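PDB 3LOP: substrate binding periplasmic protein from Ralstonia solanacearum, which binds leucine between its two lobes and, as a periplasmic binding protein, probably delivers it or related amino acids for uptake. Local coordinates for residues A[25-36]-A[286-297]; A[66-77]-A[94-102]. All coordinates share one frame; numbering follows the deposited sequence.

Both interactions belong to the lobe built on the parallel sheet with strand order 47-53, 6-12, 74-78, 102-103, 118-119, and their centres lie about 19 Å apart. Interaction 1 pairs helix 19-38 with helix 284-303, bringing together segments far apart in sequence; interaction 2 joins helix 58-71 and strand 74-78 to helix 94-98 and the strand after it, and falls between the two segments of interaction 1 along the chain. Strand 74-78 connects them: Leu296 of interaction 1 packs on Ala76 of interaction 2, with Leu296 CD1 and Ala76 CB 3.5 Å apart. Helix 284-303, late in the chain, thus packs against the sheet formed by the N-terminal part, as in other periplasmic binding proteins.

Interaction 1 of 2, residues A[25-36]-A[286-297]; sequences LNAGARLYFDWL and AVEGFVAAKVLA. With EDO (1,2-ethanediol), chain C.
Leu25 lays its CD2 methyl against CB of Glu288 where helices 25-36 and 286-297 come together, their axes 6.4 Å apart at closest and inclined at 43°. The carboxylate of Glu288 turns to Arg285, a residue of the leucine pocket. Gly28 faces Gly289, and without side chains the two backbones come into direct contact: Gly28 CA makes a CA-H...O contact of 3.3 Å with Ala286 O, and Gly28 O is met by Phe290 CA at 3.4 Å. Ala29 continues the close packing, its CB 4.1 Å from Ala293 CB. Tyr32 is the knob, set among Phe290, Ala293, Lys294 and Ala297. With CG anti to the backbone N (chi1 -175°), its ring points its CD1 edge at the face of Phe290, a T-shaped pair with planes at 88°. The aliphatic part of Lys294 covers one Tyr32 face, Lys294 CB lying 3.8 Å from the centroid of the Tyr32 ring. Ala293 CB lies over one face of the Phe33 ring, 3.9 Å from its centroid, and Leu36 ends the row with CD2 on Ala297 CB. Cohesion therefore comes from glycine-permitted backbone proximity, CH-pi contacts and one aromatic pair, while the Tyr32 hydroxyl is linked through a water to Lys294 O and the Lys294 ammonium is held by Glu267 and Val324 O.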
loop_
_atom_site.group_PDB
_atom_site.type_symbol
_atom_site.label_atom_id
_atom_site.label_comp_id
_atom_site.label_asym_id
_atom_site.label_seq_id
_atom_site.Cartn_x
_atom_site.Cartn_y
_atom_site.Cartn_z
ATOM N N LEU A 25 2.912 -0.825 8.397
ATOM C CA LEU A 25 3.098 -2.064 7.650
ATOM C C LEU A 25 3.900 -3.055 8.491
ATOM O O LEU A 25 3.579 -4.242 8.542
ATOM C CB LEU A 25 3.817 -1.782 6.329
ATOM C CG LEU A 25 2.949 -1.051 5.301
ATOM C CD1 LEU A 25 3.827 -0.400 4.258
ATOM C CD2 LEU A 25 1.978 -2.029 4.652
ATOM N N ASN A 26 4.943 -2.565 9.156
ATOM C CA ASN A 26 5.750 -3.432 10.000
ATOM C C ASN A 26 4.932 -3.933 11.189
ATOM O O ASN A 26 5.006 -5.105 11.551
ATOM C CB ASN A 26 6.981 -2.690 10.514
ATOM C CG ASN A 26 7.745 -3.491 11.548
ATOM O OD1 ASN A 26 8.347 -4.523 11.236
ATOM N ND2 ASN A 26 7.712 -3.032 12.789
ATOM N N ALA A 27 4.151 -3.044 11.793
ATOM C CA ALA A 27 3.332 -3.425 12.939
ATOM C C ALA A 27 2.336 -4.521 12.571
ATOM O O ALA A 27 2.117 -5.453 13.342
ATOM C CB ALA A 27 2.593 -2.213 13.482
ATOM N N GLY A 28 1.728 -4.402 11.397
ATOM C CA GLY A 28 0.769 -5.405 10.976
ATOM C C GLY A 28 1.407 -6.754 10.704
ATOM O O GLY A 28 0.862 -7.793 11.075
ATOM N N ALA A 29 2.564 -6.745 10.054
ATOM C CA ALA A 29 3.255 -7.991 9.747
ATOM C C ALA A 29 3.774 -8.637 11.029
ATOM O O ALA A 29 3.643 -9.847 11.226
ATOM C CB ALA A 29 4.409 -7.727 8.781
ATOM N N ARG A 30 4.362 -7.824 11.900
ATOM C CA ARG A 30 4.896 -8.320 13.161
ATOM C C ARG A 30 3.756 -8.900 13.991
ATOM O O ARG A 30 3.905 -9.947 14.624
ATOM C CB ARG A 30 5.585 -7.186 13.925
ATOM C CG ARG A 30 6.227 -7.622 15.236
ATOM C CD ARG A 30 6.988 -6.471 15.878
ATOM N NE ARG A 30 7.662 -6.868 17.113
ATOM C CZ ARG A 30 7.039 -7.151 18.253
ATOM N NH1 ARG A 30 5.717 -7.081 18.325
ATOM N NH2 ARG A 30 7.740 -7.498 19.325
ATOM N N LEU A 31 2.613 -8.222 13.981
ATOM C CA LEU A 31 1.464 -8.701 14.734
ATOM C C LEU A 31 1.040 -10.072 14.228
ATOM O O LEU A 31 0.811 -10.993 15.017
ATOM C CB LEU A 31 0.287 -7.729 14.612
ATOM C CG LEU A 31 -1.012 -8.206 15.275
ATOM C CD1 LEU A 31 -0.807 -8.380 16.771
ATOM C CD2 LEU A 31 -2.124 -7.202 15.002
ATOM N N TYR A 32 0.930 -10.218 12.910
ATOM C CA TYR A 32 0.515 -11.506 12.382
ATOM C C TYR A 32 1.488 -12.619 12.751
ATOM O O TYR A 32 1.073 -13.696 13.176
ATOM C CB TYR A 32 0.350 -11.482 10.862
ATOM C CG TYR A 32 -0.193 -12.807 10.388
ATOM C CD1 TYR A 32 -1.529 -13.144 10.615
ATOM C CD2 TYR A 32 0.654 -13.781 9.862
ATOM C CE1 TYR A 32 -2.005 -14.422 10.348
ATOM C CE2 TYR A 32 0.189 -15.064 9.591
ATOM C CZ TYR A 32 -1.138 -15.377 9.843
ATOM O OH TYR A 32 -1.590 -16.660 9.626
ATOM N N PHE A 33 2.783 -12.372 12.590
ATOM C CA PHE A 33 3.753 -13.407 12.912
ATOM C C PHE A 33 3.805 -13.723 14.405
ATOM O O PHE A 33 3.973 -14.879 14.779
ATOM C CB PHE A 33 5.136 -13.033 12.370
ATOM C CG PHE A 33 5.227 -13.097 10.866
ATOM C CD1 PHE A 33 4.716 -14.190 10.174
ATOM C CD2 PHE A 33 5.819 -12.067 10.143
ATOM C CE1 PHE A 33 4.792 -14.258 8.784
ATOM C CE2 PHE A 33 5.899 -12.128 8.751
ATOM C CZ PHE A 33 5.384 -13.223 8.074
ATOM N N ASP A 34 3.650 -12.715 15.261
ATOM C CA ASP A 34 3.649 -12.976 16.701
ATOM C C ASP A 34 2.432 -13.840 17.030
ATOM O O ASP A 34 2.508 -14.756 17.839
ATOM C CB ASP A 34 3.571 -11.674 17.508
ATOM C CG ASP A 34 4.886 -10.917 17.535
ATOM O OD1 ASP A 34 5.942 -11.537 17.291
ATOM O OD2 ASP A 34 4.865 -9.699 17.824
ATOM N N TRP A 35 1.311 -13.529 16.387
ATOM C CA TRP A 35 0.050 -14.255 16.560
ATOM C C TRP A 35 0.226 -15.697 16.083
ATOM O O TRP A 35 -0.167 -16.648 16.771
ATOM C CB TRP A 35 -1.026 -13.511 15.761
ATOM C CG TRP A 35 -2.332 -14.213 15.477
ATOM C CD1 TRP A 35 -2.871 -14.426 14.240
ATOM C CD2 TRP A 35 -3.332 -14.629 16.422
ATOM N NE1 TRP A 35 -4.141 -14.931 14.349
ATOM C CE2 TRP A 35 -4.452 -15.069 15.678
ATOM C CE3 TRP A 35 -3.396 -14.670 17.823
ATOM C CZ2 TRP A 35 -5.622 -15.541 16.282
ATOM C CZ3 TRP A 35 -4.565 -15.141 18.425
ATOM C CH2 TRP A 35 -5.659 -15.569 17.652
ATOM N N LEU A 36 0.840 -15.858 14.916
ATOM C CA LEU A 36 1.088 -17.180 14.354
ATOM C C LEU A 36 1.974 -17.980 15.308
ATOM O O LEU A 36 1.729 -19.163 15.559
ATOM C CB LEU A 36 1.774 -17.046 12.992
ATOM C CG LEU A 36 2.116 -18.337 12.247
ATOM C CD1 LEU A 36 0.839 -19.092 11.914
ATOM C CD2 LEU A 36 2.885 -17.998 10.979
ATOM N N ALA A 286 -1.837 -1.146 8.365
ATOM C CA ALA A 286 -1.489 -2.226 9.284
ATOM C C ALA A 286 -2.165 -3.505 8.792
ATOM O O ALA A 286 -1.598 -4.599 8.874
ATOM C CB ALA A 286 -1.946 -1.890 10.701
ATOM N N VAL A 287 -3.384 -3.368 8.280
ATOM C CA VAL A 287 -4.101 -4.521 7.751
ATOM C C VAL A 287 -3.363 -5.049 6.523
ATOM O O VAL A 287 -3.280 -6.259 6.319
ATOM C CB VAL A 287 -5.558 -4.152 7.391
ATOM C CG1 VAL A 287 -6.208 -5.261 6.562
ATOM C CG2 VAL A 287 -6.351 -3.937 8.674
ATOM N N GLU A 288 -2.816 -4.140 5.717
ATOM C CA GLU A 288 -2.069 -4.530 4.526
ATOM C C GLU A 288 -0.865 -5.387 4.930
ATOM O O GLU A 288 -0.563 -6.391 4.290
ATOM C CB GLU A 288 -1.595 -3.285 3.763
ATOM C CG GLU A 288 -1.008 -3.586 2.391
ATOM C CD GLU A 288 -0.596 -2.331 1.635
ATOM O OE1 GLU A 288 -1.133 -1.244 1.937
ATOM O OE2 GLU A 288 0.255 -2.437 0.727
ATOM N N GLY A 289 -0.185 -4.992 6.004
ATOM C CA GLY A 289 0.965 -5.752 6.467
ATOM C C GLY A 289 0.556 -7.108 7.020
ATOM O O GLY A 289 1.241 -8.114 6.806
ATOM N N PHE A 290 -0.555 -7.121 7.749
ATOM C CA PHE A 290 -1.115 -8.332 8.348
ATOM C C PHE A 290 -1.456 -9.325 7.229
ATOM O O PHE A 290 -1.092 -10.506 7.286
ATOM C CB PHE A 290 -2.382 -7.940 9.124
ATOM C CG PHE A 290 -2.934 -9.015 10.026
ATOM C CD1 PHE A 290 -2.430 -9.193 11.312
ATOM C CD2 PHE A 290 -3.998 -9.803 9.612
ATOM C CE1 PHE A 290 -2.990 -10.143 12.176
ATOM C CE2 PHE A 290 -4.564 -10.756 10.465
ATOM C CZ PHE A 290 -4.059 -10.924 11.748
ATOM N N VAL A 291 -2.147 -8.829 6.206
ATOM C CA VAL A 291 -2.551 -9.649 5.066
ATOM C C VAL A 291 -1.355 -10.192 4.288
ATOM O O VAL A 291 -1.327 -11.368 3.923
ATOM C CB VAL A 291 -3.475 -8.842 4.116
ATOM C CG1 VAL A 291 -3.659 -9.573 2.797
ATOM C CG2 VAL A 291 -4.835 -8.635 4.777
ATOM N N ALA A 292 -0.367 -9.342 4.033
ATOM C CA ALA A 292 0.813 -9.781 3.298
ATOM C C ALA A 292 1.520 -10.887 4.071
ATOM O O ALA A 292 1.926 -11.903 3.498
ATOM C CB ALA A 292 1.756 -8.612 3.068
ATOM N N ALA A 293 1.655 -10.693 5.379
ATOM C CA ALA A 293 2.312 -11.683 6.222
ATOM C C ALA A 293 1.561 -13.012 6.209
ATOM O O ALA A 293 2.177 -14.073 6.159
ATOM C CB ALA A 293 2.432 -11.162 7.651
ATOM N N LYS A 294 0.230 -12.953 6.244
ATOM C CA LYS A 294 -0.568 -14.174 6.242
ATOM C C LYS A 294 -0.437 -14.919 4.914
ATOM O O LYS A 294 -0.365 -16.145 4.890
ATOM C CB LYS A 294 -2.040 -13.859 6.532
ATOM C CG LYS A 294 -2.877 -15.111 6.746
ATOM C CD LYS A 294 -4.254 -14.791 7.300
ATOM C CE LYS A 294 -5.021 -16.073 7.591
ATOM N NZ LYS A 294 -6.369 -15.787 8.154
ATOM N N VAL A 295 -0.411 -14.178 3.808
ATOM C CA VAL A 295 -0.261 -14.796 2.494
ATOM C C VAL A 295 1.094 -15.501 2.423
ATOM O O VAL A 295 1.197 -16.633 1.946
ATOM C CB VAL A 295 -0.351 -13.740 1.370
ATOM C CG1 VAL A 295 0.114 -14.334 0.047
ATOM C CG2 VAL A 295 -1.785 -13.251 1.242
ATOM N N LEU A 296 2.137 -14.826 2.899
ATOM C CA LEU A 296 3.472 -15.410 2.895
ATOM C C LEU A 296 3.513 -16.637 3.803
ATOM O O LEU A 296 4.111 -17.652 3.456
ATOM C CB LEU A 296 4.505 -14.377 3.361
ATOM C CG LEU A 296 5.944 -14.873 3.534
ATOM C CD1 LEU A 296 6.460 -15.502 2.240
ATOM C CD2 LEU A 296 6.823 -13.698 3.945
ATOM N N ALA A 297 2.868 -16.545 4.962
ATOM C CA ALA A 297 2.846 -17.658 5.903
ATOM C C ALA A 297 2.232 -18.913 5.284
ATOM O O ALA A 297 2.712 -20.019 5.523
ATOM C CB ALA A 297 2.081 -17.265 7.165
HETATM C C1 EDO C . 7.743 -12.380 14.655
HETATM O O1 EDO C . 7.375 -10.999 14.611
HETATM C C2 EDO C . 8.972 -12.553 15.538
HETATM O O2 EDO C . 10.099 -11.960 14.898
HETATM O O HOH W 1 -1.241 -18.100 7.044
#

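Interaction 2 of 2, residues A[66-77]-A[94-102]; sequences RDMARVDNPVAL and VLAEARLPL
Leu77 and Leu102 form a parallel beta bridge, their CA atoms 4.7 Å apart, while helices 66-71 and 94-98 run nearly parallel with axes 10.2 Å apart at closest. Leu77 N donates to Pro101 O over 2.8 Å. Between the helices, Ala69 CB meets Ala98 CB at 3.7 Å. Leu100 fills the angle between helix and strand: CD1 presses on the backbone of Ala76, 3.4 Å from Ala76 N, and CD2 on Leu77 CB. On the same face of the sheet, Leu77 CG packs against Leu102 CD1, and Leu77 CD2 touches Leu95 CD2. Pro101 sets its ring against the Ala76 methyl and beside Val75 O, a buried carbonyl with no hydrogen-bond partner. Farther out, Glu97 extends toward two arginines, which reach its OE2 from opposite faces of the carboxylate plane. Arg66, bent at chi3 (-76°), brings NE to Glu97 OE2 at 3.0 Å on the syn side but tilted out of the carboxylate plane, with OE2 in the guanidinium plane of Arg66; Arg70 NH2 approaches Glu97 OE2 from above at 2.9 Å. The one carboxylate probably offsets part of their charge and draws them together on the solvent-facing side. A Schellman motif with Arg99 as C-prime residue ends helix 94-98, completing the beta-alpha-beta crossover from strand 74-78 to parallel strand 102-103, as in periplasmic binding protein lobes.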
loop_
_atom_site.group_PDB
_atom_site.type_symbol
_atom_site.label_atom_id
_atom_site.label_comp_id
_atom_site.label_asym_id
_atom_site.label_seq_id
_atom_site.Cartn_x
_atom_site.Cartn_y
_atom_site.Cartn_z
ATOM N N ARG A 66 19.898 -6.273 0.229
ATOM C CA ARG A 66 21.071 -7.083 -0.088
ATOM C C ARG A 66 21.745 -7.561 1.199
ATOM O O ARG A 66 22.074 -8.741 1.330
ATOM C CB ARG A 66 22.066 -6.285 -0.933
ATOM C CG ARG A 66 23.361 -7.035 -1.203
ATOM C CD ARG A 66 24.208 -6.356 -2.266
ATOM N NE ARG A 66 23.676 -6.579 -3.608
ATOM C CZ ARG A 66 23.298 -5.611 -4.436
ATOM N NH1 ARG A 66 23.391 -4.342 -4.062
ATOM N NH2 ARG A 66 22.835 -5.913 -5.641
ATOM N N ASP A 67 21.947 -6.648 2.146
ATOM C CA ASP A 67 22.575 -7.008 3.416
ATOM C C ASP A 67 21.766 -8.050 4.184
ATOM O O ASP A 67 22.312 -9.061 4.634
ATOM C CB ASP A 67 22.750 -5.773 4.313
ATOM C CG ASP A 67 23.756 -4.782 3.773
ATOM O OD1 ASP A 67 24.683 -5.190 3.042
ATOM O OD2 ASP A 67 23.630 -3.573 4.094
HETATM N N MSE A 68 20.468 -7.817 4.345
HETATM C CA MSE A 68 19.632 -8.756 5.079
HETATM C C MSE A 68 19.492 -10.116 4.384
HETATM O O MSE A 68 19.399 -11.152 5.044
HETATM C CB MSE A 68 18.238 -8.145 5.364
HETATM C CG MSE A 68 18.136 -7.428 6.749
HETATM SE SE MSE A 68 16.426 -6.646 7.203
HETATM C CE MSE A 68 16.490 -5.625 5.743
ATOM N N ALA A 69 19.494 -10.120 3.055
ATOM C CA ALA A 69 19.364 -11.372 2.316
ATOM C C ALA A 69 20.563 -12.281 2.549
ATOM O O ALA A 69 20.461 -13.503 2.449
ATOM C CB ALA A 69 19.213 -11.091 0.827
ATOM N N ARG A 70 21.702 -11.677 2.865
ATOM C CA ARG A 70 22.926 -12.433 3.086
ATOM C C ARG A 70 23.158 -12.857 4.529
ATOM O O ARG A 70 23.670 -13.947 4.785
ATOM C CB ARG A 70 24.121 -11.617 2.600
ATOM C CG ARG A 70 24.063 -11.306 1.118
ATOM C CD ARG A 70 25.267 -10.512 0.664
ATOM N NE ARG A 70 25.227 -10.272 -0.774
ATOM C CZ ARG A 70 26.210 -9.708 -1.466
ATOM N NH1 ARG A 70 27.322 -9.322 -0.852
ATOM N NH2 ARG A 70 26.085 -9.541 -2.775
ATOM N N VAL A 71 22.773 -12.002 5.467
ATOM C CA VAL A 71 22.984 -12.279 6.883
ATOM C C VAL A 71 21.828 -12.944 7.627
ATOM O O VAL A 71 22.053 -13.787 8.498
ATOM C CB VAL A 71 23.350 -10.977 7.635
ATOM C CG1 VAL A 71 23.524 -11.261 9.121
ATOM C CG2 VAL A 71 24.622 -10.383 7.053
ATOM N N ASP A 72 20.597 -12.583 7.287
ATOM C CA ASP A 72 19.446 -13.138 7.989
ATOM C C ASP A 72 18.815 -14.415 7.434
ATOM O O ASP A 72 17.819 -14.893 7.975
ATOM C CB ASP A 72 18.376 -12.055 8.133
ATOM C CG ASP A 72 18.853 -10.884 8.973
ATOM O OD1 ASP A 72 19.266 -11.118 10.127
ATOM O OD2 ASP A 72 18.819 -9.737 8.482
ATOM N N ASN A 73 19.394 -14.968 6.372
ATOM C CA ASN A 73 18.877 -16.199 5.763
ATOM C C ASN A 73 17.353 -16.187 5.608
ATOM O O ASN A 73 16.675 -17.134 6.007
ATOM C CB ASN A 73 19.270 -17.412 6.612
ATOM C CG ASN A 73 20.758 -17.479 6.883
ATOM O OD1 ASN A 73 21.567 -17.582 5.961
ATOM N ND2 ASN A 73 21.128 -17.419 8.157
ATOM N N PRO A 74 16.794 -15.121 5.022
ATOM C CA PRO A 74 15.340 -15.054 4.852
ATOM C C PRO A 74 14.818 -15.879 3.681
ATOM O O PRO A 74 15.544 -16.146 2.723
ATOM C CB PRO A 74 15.099 -13.570 4.634
ATOM C CG PRO A 74 16.283 -13.190 3.812
ATOM C CD PRO A 74 17.430 -13.883 4.535
ATOM N N VAL A 75 13.553 -16.280 3.762
ATOM C CA VAL A 75 12.936 -17.038 2.683
ATOM C C VAL A 75 12.128 -16.092 1.802
ATOM O O VAL A 75 11.719 -16.452 0.703
ATOM C CB VAL A 75 12.006 -18.154 3.217
ATOM C CG1 VAL A 75 12.822 -19.162 4.007
ATOM C CG2 VAL A 75 10.896 -17.555 4.078
ATOM N N ALA A 76 11.908 -14.874 2.288
ATOM C CA ALA A 76 11.149 -13.888 1.531
ATOM C C ALA A 76 11.261 -12.493 2.135
ATOM O O ALA A 76 11.687 -12.329 3.282
ATOM C CB ALA A 76 9.679 -14.302 1.457
ATOM N N LEU A 77 10.877 -11.502 1.333
ATOM C CA LEU A 77 10.876 -10.086 1.701
ATOM C C LEU A 77 9.420 -9.610 1.674
ATOM O O LEU A 77 8.657 -9.994 0.787
ATOM C CB LEU A 77 11.704 -9.288 0.685
ATOM C CG LEU A 77 11.671 -7.755 0.715
ATOM C CD1 LEU A 77 12.324 -7.229 1.990
ATOM C CD2 LEU A 77 12.410 -7.228 -0.502
ATOM N N VAL A 94 18.637 -6.822 -7.297
ATOM C CA VAL A 94 18.840 -7.247 -5.918
ATOM C C VAL A 94 18.050 -8.513 -5.593
ATOM O O VAL A 94 18.570 -9.440 -4.969
ATOM C CB VAL A 94 18.425 -6.138 -4.930
ATOM C CG1 VAL A 94 18.651 -6.603 -3.503
ATOM C CG2 VAL A 94 19.226 -4.874 -5.207
ATOM N N LEU A 95 16.790 -8.551 -6.013
ATOM C CA LEU A 95 15.958 -9.716 -5.745
ATOM C C LEU A 95 16.452 -10.924 -6.531
ATOM O O LEU A 95 16.479 -12.037 -6.013
ATOM C CB LEU A 95 14.500 -9.425 -6.105
ATOM C CG LEU A 95 13.840 -8.245 -5.386
ATOM C CD1 LEU A 95 12.421 -8.074 -5.908
ATOM C CD2 LEU A 95 13.835 -8.481 -3.884
ATOM N N ALA A 96 16.846 -10.701 -7.781
ATOM C CA ALA A 96 17.335 -11.786 -8.627
ATOM C C ALA A 96 18.600 -12.406 -8.045
ATOM O O ALA A 96 18.781 -13.622 -8.070
ATOM C CB ALA A 96 17.617 -11.264 -10.031
ATOM N N GLU A 97 19.474 -11.556 -7.524
ATOM C CA GLU A 97 20.731 -12.008 -6.947
ATOM C C GLU A 97 20.508 -12.883 -5.719
ATOM O O GLU A 97 21.206 -13.879 -5.513
ATOM C CB GLU A 97 21.572 -10.789 -6.584
ATOM C CG GLU A 97 22.875 -11.090 -5.876
ATOM C CD GLU A 97 23.633 -9.820 -5.583
ATOM O OE1 GLU A 97 24.141 -9.202 -6.542
ATOM O OE2 GLU A 97 23.700 -9.430 -4.401
ATOM N N ALA A 98 19.524 -12.513 -4.909
ATOM C CA ALA A 98 19.221 -13.258 -3.699
ATOM C C ALA A 98 18.156 -14.331 -3.921
ATOM O O ALA A 98 17.903 -15.138 -3.031
ATOM C CB ALA A 98 18.756 -12.296 -2.606
ATOM N N ARG A 99 17.549 -14.344 -5.108
ATOM C CA ARG A 99 16.473 -15.290 -5.415
ATOM C C ARG A 99 15.433 -15.147 -4.313
ATOM O O ARG A 99 14.836 -16.123 -3.864
ATOM C CB ARG A 99 16.996 -16.729 -5.465
ATOM C CG ARG A 99 17.856 -17.011 -6.688
ATOM C CD ARG A 99 18.311 -18.468 -6.751
ATOM N NE ARG A 99 19.186 -18.810 -5.637
ATOM C CZ ARG A 99 18.820 -19.523 -4.577
ATOM N NH1 ARG A 99 17.581 -19.988 -4.478
ATOM N NH2 ARG A 99 19.695 -19.759 -3.607
ATOM N N LEU A 100 15.215 -13.907 -3.898
ATOM C CA LEU A 100 14.292 -13.602 -2.816
ATOM C C LEU A 100 12.958 -13.039 -3.282
ATOM O O LEU A 100 12.903 -11.964 -3.873
ATOM C CB LEU A 100 14.949 -12.598 -1.866
ATOM C CG LEU A 100 14.245 -12.342 -0.534
ATOM C CD1 LEU A 100 14.330 -13.587 0.329
ATOM C CD2 LEU A 100 14.901 -11.162 0.171
ATOM N N PRO A 101 11.860 -13.761 -3.016
ATOM C CA PRO A 101 10.554 -13.257 -3.440
ATOM C C PRO A 101 10.113 -12.068 -2.590
ATOM O O PRO A 101 10.337 -12.041 -1.379
ATOM C CB PRO A 101 9.641 -14.468 -3.266
ATOM C CG PRO A 101 10.270 -15.207 -2.130
ATOM C CD PRO A 101 11.749 -15.111 -2.436
ATOM N N LEU A 102 9.519 -11.075 -3.243
ATOM C CA LEU A 102 9.010 -9.889 -2.565
ATOM C C LEU A 102 7.493 -10.031 -2.576
ATOM O O LEU A 102 6.854 -9.878 -3.615
ATOM C CB LEU A 102 9.436 -8.615 -3.305
ATOM C CG LEU A 102 8.711 -7.313 -2.939
ATOM C CD1 LEU A 102 8.648 -7.146 -1.436
ATOM C CD2 LEU A 102 9.424 -6.128 -3.582
HETATM O O HOH W 2 22.627 -11.426 -1.938
#